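Local structure of xylulokinase (Brucella ovis, 5VM1) at residues 12-17 with 82-87; 109-114 with 138-143; 373-378 with 408-413; 154-159 with 205-210; 128-133 with 284-289. The protein probably catalyses the ATP-dependent phosphorylation of D-xylulose to D-xylulose 5-phosphate, as a carbohydrate kinase of the FGGY family. All coordinates share one frame; numbering follows the deposited sequence.

Overall arrangement
From the N terminus, contact 1 comes first, bringing strand 78-85 back beside strand 9-15 in the N-terminal sheet. Contact 2 then closes a short loop of 23 residues between the turn before helix 112-120 and helix 137-147. Contact 5 opens at 128-133, before contact 2 has closed, so the two cross; it closes only at 284-289, joining the N-terminal and C-terminal parts. Contact 4 opens and closes within that long span. Contact 3 follows last, pairing two helices of the C-terminal part about 45 Å, centre to centre, from contact 4. Contact 5 touches contact 1 through Phe-287 and Met-87 and contact 2 through Pro-139, while Leu-141 joins contacts 2 and 4.

Contact 1 (12-17 with 82-87); sequences GLDLGT and GLSGQM
Gly-82 begins the pairing by offering its carbonyl O to Leu-13 N at 2.9 Å, the first of four backbone bonds that make strands 9-15 and 78-85 parallel neighbours in the N-terminal mixed sheet; their local axes diverge by only 14°. Leu-83 lies alongside Leu-13, pointing the same way, with its CD2 branch 3.9 Å from Leu-13 CB on the face packed by helix 161-170. Ser-84 uses both backbone polar atoms: N donates to Leu-13 O (2.7 Å), and O accepts from Leu-15 N (2.8 Å). On the other face Ser-84 OG, anti to its backbone N (chi1 172°), donates to Asp-14 OD1 over 2.8 Å, meeting the carboxylate from above its plane. Gly-85 CA directs a C-H at Leu-15 O, which also accepts from Gln-86 N at 2.9 Å. The Gln-86 side chain, extended beyond CG, runs past Gly-16 to Thr-17, and its NE2 is hydrogen-bonded to Gln-51 OE1. Asp-14 is predicted to be important for activity, and Ser-84 also touches Asp-243, the predicted proton acceptor. The chemistry is therefore consistent with Ser-84 as a second-shell hydroxyl that helps orient the Asp-14 carboxylate.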
# COMPACT_ATOMS: atom_id res chain seq x y z
N GLY A 12 6.00 17.02 0.07
CA GLY A 12 5.83 15.59 0.31
C GLY A 12 6.83 14.80 -0.50
O GLY A 12 7.03 15.08 -1.69
N LEU A 13 7.47 13.80 0.14
CA LEU A 13 8.43 12.92 -0.52
C LEU A 13 7.91 11.49 -0.43
O LEU A 13 7.84 10.92 0.66
CB LEU A 13 9.82 13.01 0.12
CG LEU A 13 10.44 14.39 0.08
CD1 LEU A 13 11.76 14.44 0.86
CD2 LEU A 13 10.58 14.83 -1.35
N ASP A 14 7.58 10.91 -1.59
CA ASP A 14 7.17 9.51 -1.67
C ASP A 14 8.34 8.70 -2.21
O ASP A 14 8.71 8.82 -3.38
CB ASP A 14 5.93 9.31 -2.55
CG ASP A 14 5.38 7.88 -2.46
OD1 ASP A 14 5.64 7.20 -1.44
OD2 ASP A 14 4.71 7.42 -3.41
N LEU A 15 8.89 7.85 -1.37
CA LEU A 15 9.95 6.92 -1.77
C LEU A 15 9.26 5.61 -2.18
O LEU A 15 8.91 4.76 -1.35
CB LEU A 15 10.95 6.79 -0.63
CG LEU A 15 11.96 5.65 -0.57
CD1 LEU A 15 12.62 5.56 -1.90
CD2 LEU A 15 12.97 5.91 0.57
N GLY A 16 8.99 5.47 -3.47
CA GLY A 16 8.38 4.25 -3.96
C GLY A 16 9.43 3.25 -4.39
O GLY A 16 10.63 3.49 -4.34
N THR A 17 8.95 2.11 -4.85
CA THR A 17 9.91 1.11 -5.28
C THR A 17 10.50 1.50 -6.64
O THR A 17 11.70 1.28 -6.88
CB THR A 17 9.26 -0.27 -5.22
OG1 THR A 17 9.79 -1.11 -6.24
CG2 THR A 17 7.74 -0.18 -5.31
N GLY A 82 6.64 16.17 4.71
CA GLY A 82 6.05 14.87 5.03
C GLY A 82 6.62 13.77 4.16
O GLY A 82 6.88 13.99 2.98
N LEU A 83 6.80 12.59 4.75
CA LEU A 83 7.41 11.45 4.09
C LEU A 83 6.42 10.30 3.85
O LEU A 83 5.54 10.03 4.67
CB LEU A 83 8.60 10.90 4.90
CG LEU A 83 9.71 11.87 5.20
CD1 LEU A 83 10.88 11.20 5.91
CD2 LEU A 83 10.15 12.47 3.92
N SER A 84 6.63 9.59 2.74
CA SER A 84 5.91 8.38 2.41
C SER A 84 6.89 7.36 1.85
O SER A 84 7.89 7.73 1.22
CB SER A 84 4.82 8.61 1.37
OG SER A 84 4.28 7.37 0.96
N GLY A 85 6.63 6.09 2.11
CA GLY A 85 7.53 5.06 1.64
C GLY A 85 6.89 3.72 1.35
O GLY A 85 5.88 3.35 1.97
N GLN A 86 7.51 2.99 0.43
CA GLN A 86 7.28 1.57 0.29
C GLN A 86 7.54 0.90 1.63
O GLN A 86 8.59 1.13 2.23
CB GLN A 86 8.23 1.01 -0.76
CG GLN A 86 9.60 1.69 -0.72
CD GLN A 86 10.71 0.91 -1.44
OE1 GLN A 86 10.80 -0.32 -1.36
NE2 GLN A 86 11.51 1.63 -2.19
N MET A 87 6.61 0.06 2.05
CA MET A 87 6.56 -0.54 3.38
C MET A 87 7.51 -1.72 3.49
O MET A 87 8.09 -2.19 2.51
CB MET A 87 5.12 -0.97 3.67
CG MET A 87 4.06 0.14 3.57
SD MET A 87 2.40 -0.38 3.95
CE MET A 87 2.56 -0.89 5.64

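Contact 2 (109-114 with 138-143)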
# COMPACT_ATOMS: atom_id res chain seq x y z
N THR A 109 10.97 -12.51 -1.53
CA THR A 109 10.42 -13.74 -0.95
C THR A 109 11.50 -14.73 -0.52
O THR A 109 11.19 -15.90 -0.29
CB THR A 109 9.45 -14.43 -1.93
OG1 THR A 109 10.12 -14.75 -3.16
CG2 THR A 109 8.24 -13.56 -2.21
N ARG A 110 12.75 -14.30 -0.38
CA ARG A 110 13.82 -15.22 -0.00
C ARG A 110 13.64 -15.78 1.41
O ARG A 110 14.27 -16.79 1.74
CB ARG A 110 15.18 -14.54 -0.11
CG ARG A 110 15.59 -13.83 1.17
CD ARG A 110 16.89 -13.09 1.03
NE ARG A 110 16.75 -11.83 0.31
CZ ARG A 110 17.76 -11.00 0.09
NH1 ARG A 110 18.98 -11.31 0.52
NH2 ARG A 110 17.57 -9.87 -0.57
N SER A 111 12.80 -15.16 2.25
CA SER A 111 12.59 -15.51 3.66
C SER A 111 11.37 -16.40 3.87
O SER A 111 10.85 -16.48 4.99
CB SER A 111 12.42 -14.27 4.56
OG SER A 111 13.28 -13.21 4.25
N TYR A 112 10.92 -17.10 2.83
CA TYR A 112 9.67 -17.84 2.95
C TYR A 112 9.72 -18.85 4.09
O TYR A 112 8.74 -19.00 4.82
CB TYR A 112 9.34 -18.51 1.61
CG TYR A 112 10.34 -19.51 1.13
CD1 TYR A 112 11.49 -19.09 0.47
CD2 TYR A 112 10.13 -20.88 1.30
CE1 TYR A 112 12.42 -20.01 0.01
CE2 TYR A 112 11.05 -21.81 0.84
CZ TYR A 112 12.20 -21.36 0.19
OH TYR A 112 13.13 -22.26 -0.28
N ARG A 113 10.87 -19.50 4.30
CA ARG A 113 11.03 -20.45 5.41
C ARG A 113 10.95 -19.75 6.76
O ARG A 113 10.31 -20.24 7.70
CB ARG A 113 12.35 -21.22 5.28
CG ARG A 113 12.29 -22.36 4.26
CD ARG A 113 13.66 -23.00 4.01
NE ARG A 113 14.47 -22.24 3.05
CZ ARG A 113 14.98 -22.75 1.93
NH1 ARG A 113 14.78 -24.04 1.64
NH2 ARG A 113 15.70 -21.98 1.11
N GLU A 114 11.63 -18.61 6.91
CA GLU A 114 11.61 -17.94 8.19
C GLU A 114 10.22 -17.38 8.50
O GLU A 114 9.75 -17.49 9.64
CB GLU A 114 12.68 -16.85 8.23
CG GLU A 114 14.09 -17.40 8.25
CD GLU A 114 14.56 -17.89 6.89
OE1 GLU A 114 13.95 -17.48 5.86
OE2 GLU A 114 15.49 -18.72 6.86
N ALA A 138 10.31 -8.63 9.86
CA ALA A 138 10.75 -9.64 10.83
C ALA A 138 11.36 -10.90 10.21
O ALA A 138 12.51 -11.21 10.54
CB ALA A 138 9.56 -10.01 11.73
N PRO A 139 10.69 -11.62 9.29
CA PRO A 139 11.33 -12.83 8.71
C PRO A 139 12.64 -12.56 7.99
O PRO A 139 13.53 -13.42 8.02
CB PRO A 139 10.29 -13.33 7.69
CG PRO A 139 9.11 -12.45 7.83
CD PRO A 139 9.48 -11.23 8.55
N LYS A 140 12.79 -11.38 7.37
CA LYS A 140 14.03 -11.04 6.68
C LYS A 140 15.18 -10.98 7.67
O LYS A 140 16.32 -11.30 7.31
CB LYS A 140 13.95 -9.68 5.96
CG LYS A 140 12.87 -9.46 4.89
CD LYS A 140 12.88 -7.93 4.67
CE LYS A 140 11.63 -7.28 4.05
NZ LYS A 140 11.04 -8.02 2.96
N LEU A 141 14.92 -10.57 8.92
CA LEU A 141 16.03 -10.49 9.86
C LEU A 141 16.43 -11.84 10.42
O LEU A 141 17.60 -12.03 10.80
CB LEU A 141 15.74 -9.52 10.99
CG LEU A 141 16.43 -8.27 10.44
CD1 LEU A 141 15.50 -7.32 9.66
CD2 LEU A 141 17.38 -7.63 11.43
N VAL A 142 15.50 -12.80 10.50
CA VAL A 142 15.92 -14.15 10.79
C VAL A 142 16.76 -14.69 9.64
O VAL A 142 17.80 -15.33 9.85
CB VAL A 142 14.70 -15.03 11.11
CG1 VAL A 142 15.14 -16.45 11.52
CG2 VAL A 142 13.79 -14.35 12.15
N TRP A 143 16.35 -14.39 8.40
CA TRP A 143 17.12 -14.77 7.22
C TRP A 143 18.55 -14.29 7.32
O TRP A 143 19.49 -15.06 7.09
CB TRP A 143 16.48 -14.22 5.92
CG TRP A 143 17.15 -14.81 4.70
CD1 TRP A 143 16.85 -16.01 4.11
CD2 TRP A 143 18.27 -14.28 3.96
NE1 TRP A 143 17.70 -16.26 3.07
CE2 TRP A 143 18.59 -15.22 2.95
CE3 TRP A 143 19.04 -13.11 4.06
CZ2 TRP A 143 19.63 -15.01 2.03
CZ3 TRP A 143 20.08 -12.92 3.15
CH2 TRP A 143 20.36 -13.87 2.15
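Arg-110 and Trp-143 form a cation-pi pair where the type I beta turn 109-112, leading into helix 112-120, packs against helix 137-147. Arg-110 CZ stands 4.5 Å from the centroid of the six-membered ring of Trp-143, 21° off the ring normal. The guanidinium is nevertheless not laid flat on the indole: the two planes are 78° apart, and the cation presents an edge, with NH1 3.3 Å from Trp-143 CZ3. The aliphatic part of the arginine makes a CH-pi contact on the same ring, CD sitting over its centre at 3.3 Å from the centroid. A bend at chi3 (77°) stands the guanidinium up from the ring, with NH1 pointing back over the CZ3-CH2 side. Its NH2 forms salt bridges with Glu-50 and Asp-108, and Trp-48 meets both Arg-110 and Trp-143.

Apolar and backbone packing extends the joint. Glu-114 passes Val-142 at a slant, its CG 3.6 Å from Val-142 CG1, while Glu-114 CB rests 3.5 Å from Pro-139 O. Ser-111 holds the N-cap position of helix 112-120, yet its side chain makes no capping bond; OG instead lies against the other helix, 3.3 Å from Lys-140 CA. The ammonium end of Lys-140 leads away to bond with Leu-105 O.

The last group is at the indole edge. There the Glu-114 carboxylate stands almost perpendicular to the ring, and OE1 lies in the ring plane, 3.7 Å from Trp-143 CD1.

Contact 3 (373-378 with 408-413); sequences AVLEGV and STYWLK
The indole of Trp-411 carries Leu-375 on one face and meets Val-378 at its edge, in a helix-helix packing within the C-terminal domain of the FGGY fold, between helix 367-390 and helix 409-419. Leu-375 CD2 stands over the middle of the indole, 3.7 Å from the centroid of the six-membered ring and close to its normal, which qualifies as a CH-pi contact. Val-378 CB lies in the ring plane at the edge, and its CG1 branch approaches Trp-411 CZ2 to 3.6 Å. The ring of Tyr-410 is touched by the other branch of the same leucine, with Leu-375 CD1 3.8 Å from Tyr-410 CD1. With CG of Leu-375 anti to its carbonyl carbon (chi1 -56°) and CD1 anti to CA, CD2 turns to the indole and CD1 to Tyr-410.

The local helix axes pass 9.6 Å apart at a crossing angle of -40°. Trp-411 also reaches the facing backbone: NE1 gives a weak hydrogen bond to Leu-375 O, 3.3 Å long and bent to 130° at the hydrogen. Helix 319-326 adds a third member, since Leu-326 touches both Leu-375 and Tyr-410, and Tyr-410 OH bonds to Lys-331 N.

Ser-408 is the N-cap of helix 409-419. Its OG, which is also bonded to Asp-323, accepts from Trp-411 N at 2.9 Å.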
# COMPACT_ATOMS: atom_id res chain seq x y z
N ALA A 373 -15.67 -11.78 -18.30
CA ALA A 373 -15.57 -12.67 -17.15
C ALA A 373 -14.35 -12.35 -16.30
O ALA A 373 -14.35 -12.61 -15.09
CB ALA A 373 -15.56 -14.13 -17.62
N VAL A 374 -13.28 -11.84 -16.91
CA VAL A 374 -12.10 -11.43 -16.14
C VAL A 374 -12.44 -10.25 -15.25
O VAL A 374 -12.08 -10.22 -14.07
CB VAL A 374 -10.91 -11.10 -17.06
CG1 VAL A 374 -9.73 -10.48 -16.25
CG2 VAL A 374 -10.45 -12.34 -17.85
N LEU A 375 -13.15 -9.25 -15.79
CA LEU A 375 -13.53 -8.10 -14.97
C LEU A 375 -14.55 -8.51 -13.91
O LEU A 375 -14.42 -8.11 -12.74
CB LEU A 375 -14.08 -6.97 -15.84
CG LEU A 375 -13.22 -6.41 -17.00
CD1 LEU A 375 -13.77 -5.09 -17.53
CD2 LEU A 375 -11.74 -6.27 -16.61
N GLU A 376 -15.54 -9.33 -14.29
CA GLU A 376 -16.51 -9.82 -13.30
C GLU A 376 -15.81 -10.57 -12.17
O GLU A 376 -16.12 -10.35 -10.99
CB GLU A 376 -17.52 -10.73 -13.97
CG GLU A 376 -18.60 -10.05 -14.75
CD GLU A 376 -19.24 -10.99 -15.77
OE1 GLU A 376 -18.86 -12.19 -15.79
OE2 GLU A 376 -20.11 -10.52 -16.55
N GLY A 377 -14.86 -11.44 -12.52
CA GLY A 377 -14.18 -12.25 -11.53
C GLY A 377 -13.36 -11.43 -10.55
O GLY A 377 -13.33 -11.71 -9.35
N VAL A 378 -12.65 -10.42 -11.05
CA VAL A 378 -11.92 -9.57 -10.12
C VAL A 378 -12.90 -8.80 -9.26
O VAL A 378 -12.70 -8.70 -8.05
CB VAL A 378 -10.95 -8.62 -10.86
CG1 VAL A 378 -10.53 -7.48 -9.93
CG2 VAL A 378 -9.73 -9.39 -11.28
N SER A 408 -11.36 2.02 -16.43
CA SER A 408 -12.35 1.24 -17.17
C SER A 408 -13.75 1.50 -16.60
O SER A 408 -14.05 1.08 -15.47
CB SER A 408 -12.01 -0.24 -17.11
OG SER A 408 -13.16 -0.99 -17.44
N THR A 409 -14.60 2.16 -17.38
CA THR A 409 -15.98 2.36 -16.97
C THR A 409 -16.69 1.03 -16.74
O THR A 409 -17.50 0.89 -15.82
CB THR A 409 -16.73 3.19 -18.03
OG1 THR A 409 -16.02 4.41 -18.27
CG2 THR A 409 -18.12 3.51 -17.57
N TYR A 410 -16.40 0.03 -17.58
CA TYR A 410 -17.02 -1.27 -17.37
C TYR A 410 -16.64 -1.83 -16.01
O TYR A 410 -17.50 -2.31 -15.27
CB TYR A 410 -16.63 -2.25 -18.48
CG TYR A 410 -17.59 -3.42 -18.58
CD1 TYR A 410 -17.54 -4.46 -17.66
CD2 TYR A 410 -18.56 -3.47 -19.58
CE1 TYR A 410 -18.42 -5.51 -17.73
CE2 TYR A 410 -19.45 -4.52 -19.67
CZ TYR A 410 -19.38 -5.54 -18.73
OH TYR A 410 -20.27 -6.60 -18.80
N TRP A 411 -15.35 -1.77 -15.67
CA TRP A 411 -14.88 -2.36 -14.42
C TRP A 411 -15.54 -1.72 -13.22
O TRP A 411 -15.85 -2.40 -12.25
CB TRP A 411 -13.36 -2.25 -14.28
CG TRP A 411 -12.75 -3.48 -13.70
CD1 TRP A 411 -13.39 -4.50 -13.05
CD2 TRP A 411 -11.37 -3.88 -13.80
NE1 TRP A 411 -12.49 -5.49 -12.72
CE2 TRP A 411 -11.25 -5.13 -13.17
CE3 TRP A 411 -10.23 -3.28 -14.36
CZ2 TRP A 411 -10.03 -5.80 -13.09
CZ3 TRP A 411 -9.03 -3.95 -14.26
CH2 TRP A 411 -8.93 -5.19 -13.63
N LEU A 412 -15.73 -0.39 -13.27
CA LEU A 412 -16.34 0.32 -12.15
C LEU A 412 -17.81 -0.04 -11.99
O LEU A 412 -18.28 -0.22 -10.86
CB LEU A 412 -16.18 1.83 -12.33
CG LEU A 412 -14.74 2.32 -12.33
CD1 LEU A 412 -14.73 3.81 -12.53
CD2 LEU A 412 -14.07 1.93 -11.03
N LYS A 413 -18.54 -0.13 -13.10
CA LYS A 413 -19.94 -0.54 -13.02
C LYS A 413 -20.05 -1.98 -12.54
O LYS A 413 -20.96 -2.31 -11.77
CB LYS A 413 -20.61 -0.38 -14.39
CG LYS A 413 -20.68 1.04 -14.88
CD LYS A 413 -21.73 1.22 -15.94
CE LYS A 413 -21.59 2.55 -16.63
NZ LYS A 413 -22.47 2.63 -17.81

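Contact 4 (154-159 with 205-210)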
# COMPACT_ATOMS: atom_id res chain seq x y z
N ARG A 154 26.60 -6.89 13.42
CA ARG A 154 26.92 -5.47 13.37
C ARG A 154 25.69 -4.58 13.30
O ARG A 154 25.84 -3.36 13.27
CB ARG A 154 27.82 -5.17 12.16
CG ARG A 154 29.13 -5.90 12.19
CD ARG A 154 30.07 -5.27 11.20
NE ARG A 154 30.01 -5.91 9.89
CZ ARG A 154 30.08 -5.27 8.73
NH1 ARG A 154 30.20 -3.94 8.71
NH2 ARG A 154 30.02 -5.95 7.60
N ILE A 155 24.48 -5.16 13.34
CA ILE A 155 23.26 -4.38 13.26
C ILE A 155 23.08 -3.53 14.52
O ILE A 155 22.92 -4.05 15.64
CB ILE A 155 22.04 -5.28 13.06
CG1 ILE A 155 22.10 -5.98 11.71
CG2 ILE A 155 20.77 -4.49 13.24
CD1 ILE A 155 20.98 -6.92 11.52
N ARG A 156 23.01 -2.22 14.35
CA ARG A 156 22.69 -1.34 15.45
C ARG A 156 21.34 -0.65 15.28
O ARG A 156 20.80 -0.12 16.25
CB ARG A 156 23.82 -0.31 15.65
CG ARG A 156 24.97 -0.84 16.55
CD ARG A 156 24.48 -1.29 17.97
NE ARG A 156 23.40 -0.41 18.45
CZ ARG A 156 22.44 -0.75 19.31
NH1 ARG A 156 22.38 -1.97 19.83
NH2 ARG A 156 21.50 0.14 19.64
N LYS A 157 20.78 -0.65 14.07
CA LYS A 157 19.46 -0.09 13.82
C LYS A 157 18.84 -0.80 12.61
O LYS A 157 19.53 -1.12 11.64
CB LYS A 157 19.60 1.42 13.60
CG LYS A 157 18.34 2.23 13.78
CD LYS A 157 17.97 2.31 15.25
CE LYS A 157 19.17 2.68 16.14
NZ LYS A 157 18.71 3.14 17.48
N VAL A 158 17.52 -1.04 12.66
CA VAL A 158 16.76 -1.55 11.52
C VAL A 158 15.74 -0.49 11.15
O VAL A 158 14.83 -0.19 11.95
CB VAL A 158 16.04 -2.88 11.81
CG1 VAL A 158 15.17 -3.28 10.59
CG2 VAL A 158 17.04 -4.01 12.18
N LEU A 159 15.84 0.05 9.94
CA LEU A 159 14.96 1.12 9.53
C LEU A 159 14.22 0.71 8.27
O LEU A 159 14.75 -0.04 7.44
CB LEU A 159 15.75 2.41 9.26
CG LEU A 159 16.45 3.12 10.40
CD1 LEU A 159 17.36 4.21 9.85
CD2 LEU A 159 15.42 3.72 11.34
N GLU A 205 14.77 -3.62 21.47
CA GLU A 205 14.06 -2.39 21.12
C GLU A 205 15.01 -1.24 20.82
O GLU A 205 14.66 -0.34 20.03
CB GLU A 205 13.09 -2.04 22.23
CG GLU A 205 12.18 -0.87 21.95
CD GLU A 205 10.99 -0.88 22.88
OE1 GLU A 205 10.17 0.06 22.81
OE2 GLU A 205 10.91 -1.83 23.69
N GLY A 206 16.22 -1.25 21.39
CA GLY A 206 17.21 -0.23 21.12
C GLY A 206 17.74 -0.23 19.71
O GLY A 206 18.44 0.72 19.33
N GLN A 207 17.48 -1.29 18.95
CA GLN A 207 17.81 -1.37 17.54
C GLN A 207 16.65 -0.93 16.67
O GLN A 207 16.74 -1.05 15.45
CB GLN A 207 18.21 -2.79 17.14
CG GLN A 207 19.59 -3.25 17.61
CD GLN A 207 19.71 -4.76 17.56
OE1 GLN A 207 18.88 -5.48 18.12
NE2 GLN A 207 20.75 -5.26 16.88
N MET A 208 15.52 -0.51 17.27
CA MET A 208 14.42 0.05 16.51
C MET A 208 14.45 1.56 16.63
O MET A 208 14.99 2.10 17.60
CB MET A 208 13.05 -0.48 16.99
CG MET A 208 12.85 -1.99 17.00
SD MET A 208 12.65 -2.71 15.36
CE MET A 208 14.26 -3.45 15.05
N PRO A 209 13.88 2.28 15.66
CA PRO A 209 13.69 3.72 15.84
C PRO A 209 12.59 4.00 16.84
O PRO A 209 11.78 3.13 17.19
CB PRO A 209 13.29 4.20 14.44
CG PRO A 209 12.54 3.03 13.88
CD PRO A 209 13.30 1.81 14.40
N GLN A 210 12.54 5.24 17.30
CA GLN A 210 11.47 5.66 18.19
C GLN A 210 10.20 5.87 17.37
O GLN A 210 10.25 6.19 16.18
CB GLN A 210 11.86 6.93 18.96
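Arg-156 and Lys-157, consecutive residues of a classic beta bulge opposite Leu-93, both bring their long side chains to the 3-10 segment 205-207. Lys-157, bent at chi2 and chi3, curls so that NZ bonds to Gly-206 O at 3.1 Å. Arg-156 instead lays one guanidinium face over Gln-207 CG, with NH1 3.8 Å from that carbon and its plane only 17° from the Gln-207 amide.

Gln-207 answers with two bonds from different parts. Its NE2 donates to Ile-155 O over 2.8 Å; the acceptor lies in the glutamine amide plane, although the donor stands above the carbonyl plane of Ile-155. Its backbone O receives Val-158 N at 2.9 Å. Further along, Met-208 CE packs 3.7 Å from Val-158 CB, the side chains lying side by side, and Pro-209 CB meets Leu-159 CD2 at 3.8 Å, the two side chains running antiparallel past one another.

The loop 205-209 thus lies against strand 157-159, which pairs antiparallel with strand 91-93. Leu-141 of helix 137-147 packs on Ile-155 and Val-158, Trp-185 touches Val-158 and Met-208, and Trp-193 of strand 192-193 also meets Met-208.

Contact 5 (128-133 with 284-289)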
# COMPACT_ATOMS: atom_id res chain seq x y z
N THR A 128 0.66 -8.84 16.45
CA THR A 128 0.58 -7.97 15.28
C THR A 128 -0.80 -7.92 14.64
O THR A 128 -1.10 -6.96 13.93
CB THR A 128 1.57 -8.40 14.18
OG1 THR A 128 1.04 -9.55 13.50
CG2 THR A 128 2.96 -8.71 14.69
N GLY A 129 -1.63 -8.95 14.84
CA GLY A 129 -2.90 -9.07 14.13
C GLY A 129 -2.79 -9.42 12.66
O GLY A 129 -3.79 -9.33 11.94
N ASN A 130 -1.61 -9.83 12.18
CA ASN A 130 -1.40 -10.09 10.76
C ASN A 130 -0.65 -11.40 10.54
O ASN A 130 0.10 -11.88 11.40
CB ASN A 130 -0.62 -8.94 10.08
CG ASN A 130 -1.35 -7.60 10.17
OD1 ASN A 130 -2.30 -7.35 9.45
ND2 ASN A 130 -0.86 -6.70 11.05
N ILE A 131 -0.85 -11.96 9.36
CA ILE A 131 -0.01 -13.05 8.88
C ILE A 131 1.42 -12.54 8.69
O ILE A 131 1.63 -11.38 8.31
CB ILE A 131 -0.59 -13.60 7.57
CG1 ILE A 131 -1.94 -14.29 7.83
CG2 ILE A 131 0.40 -14.54 6.87
CD1 ILE A 131 -2.70 -14.65 6.57
N VAL A 132 2.40 -13.39 8.97
CA VAL A 132 3.80 -13.06 8.74
C VAL A 132 4.15 -13.54 7.33
O VAL A 132 4.42 -14.73 7.11
CB VAL A 132 4.73 -13.67 9.79
CG1 VAL A 132 6.12 -13.07 9.71
CG2 VAL A 132 4.14 -13.51 11.18
N PHE A 133 4.12 -12.63 6.38
CA PHE A 133 4.58 -12.95 5.03
C PHE A 133 6.07 -12.68 4.88
O PHE A 133 6.67 -11.92 5.65
CB PHE A 133 3.79 -12.14 4.01
CG PHE A 133 2.39 -12.61 3.85
CD1 PHE A 133 2.12 -13.76 3.13
CD2 PHE A 133 1.33 -11.91 4.43
CE1 PHE A 133 0.82 -14.20 2.99
CE2 PHE A 133 0.03 -12.35 4.28
CZ PHE A 133 -0.23 -13.49 3.56
N VAL A 284 -6.96 -10.82 6.24
CA VAL A 284 -6.97 -9.38 6.04
C VAL A 284 -5.83 -8.79 6.86
O VAL A 284 -5.41 -9.35 7.88
CB VAL A 284 -8.32 -8.69 6.41
CG1 VAL A 284 -9.51 -9.62 6.24
CG2 VAL A 284 -8.25 -8.10 7.79
N HIS A 285 -5.24 -7.71 6.37
CA HIS A 285 -4.24 -6.97 7.13
C HIS A 285 -4.91 -5.90 7.99
O HIS A 285 -5.88 -5.27 7.57
CB HIS A 285 -3.20 -6.33 6.20
CG HIS A 285 -2.32 -7.34 5.54
ND1 HIS A 285 -1.50 -8.19 6.27
CD2 HIS A 285 -2.19 -7.71 4.25
CE1 HIS A 285 -0.87 -9.00 5.44
NE2 HIS A 285 -1.28 -8.74 4.21
N ALA A 286 -4.39 -5.73 9.21
CA ALA A 286 -4.84 -4.67 10.12
C ALA A 286 -3.61 -3.94 10.63
O ALA A 286 -2.78 -4.53 11.34
CB ALA A 286 -5.67 -5.20 11.29
N PHE A 287 -3.50 -2.67 10.27
CA PHE A 287 -2.35 -1.85 10.59
C PHE A 287 -2.82 -0.56 11.22
O PHE A 287 -3.97 -0.13 11.01
CB PHE A 287 -1.52 -1.49 9.34
CG PHE A 287 -0.91 -2.65 8.63
CD1 PHE A 287 -0.24 -3.65 9.32
CD2 PHE A 287 -0.95 -2.72 7.24
CE1 PHE A 287 0.37 -4.71 8.63
CE2 PHE A 287 -0.35 -3.78 6.55
CZ PHE A 287 0.31 -4.77 7.26
N CYS A 288 -1.90 0.09 11.94
CA CYS A 288 -2.15 1.46 12.38
C CYS A 288 -2.26 2.38 11.17
O CYS A 288 -1.62 2.16 10.14
CB CYS A 288 -1.01 1.96 13.28
SG CYS A 288 -0.64 0.93 14.72
N HIS A 289 -3.09 3.41 11.31
CA HIS A 289 -3.15 4.46 10.31
C HIS A 289 -2.09 5.52 10.61
O HIS A 289 -1.33 5.41 11.57
CB HIS A 289 -4.54 5.08 10.28
CG HIS A 289 -4.94 5.61 8.94
ND1 HIS A 289 -4.04 6.19 8.07
CD2 HIS A 289 -6.15 5.70 8.33
CE1 HIS A 289 -4.68 6.61 6.99
NE2 HIS A 289 -5.96 6.33 7.13
O HOH W 1 -6.00 -8.49 10.68
O HOH W 2 -3.15 -10.56 7.79
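Strand 285-288, outermost in the seven-stranded C-terminal sheet, is joined here to the loop after helix 122-128, so that the side chain of Asn-130 bridges the two halves of the FGGY kinase fold. The Asn-130 amide bonds to both backbone polar atoms of Ala-286. Ala-286 N donates to Asn-130 OD1 at 2.7 Å, in the carbonyl plane and on a lone pair; Asn-130 ND2 returns a bond to Ala-286 O at 2.9 Å, coming from above that carbonyl plane. Two bonds to one residue should hold the amide against rotation. Asn-130 OD1 also takes a weak bond from His-285 ND1, 3.4 Å long. CG of Asn-130 is anti to its carbonyl carbon (chi1 -60°), which directs the group at the strand. Asn-130 N also closes an ST turn, donating to Thr-128 OG1 at 3.0 Å, a hydroxyl itself bonded to Phe-124 O.

Aromatic contacts follow. Phe-133 and His-285 meet rim to rim, planes 68° apart, with Phe-133 CE2 3.7 Å from His-285 CE1. Phe-287 lies obliquely beside Asn-130 ND2 and reaches Met-87, a predicted substrate-binding residue.

Two waters complete the seam at Val-284, each donating to its O. One also donates to Gly-129 O at 2.7 Å; the other accepts from Ile-131 N and lies 2.6 Å from Val-284 O.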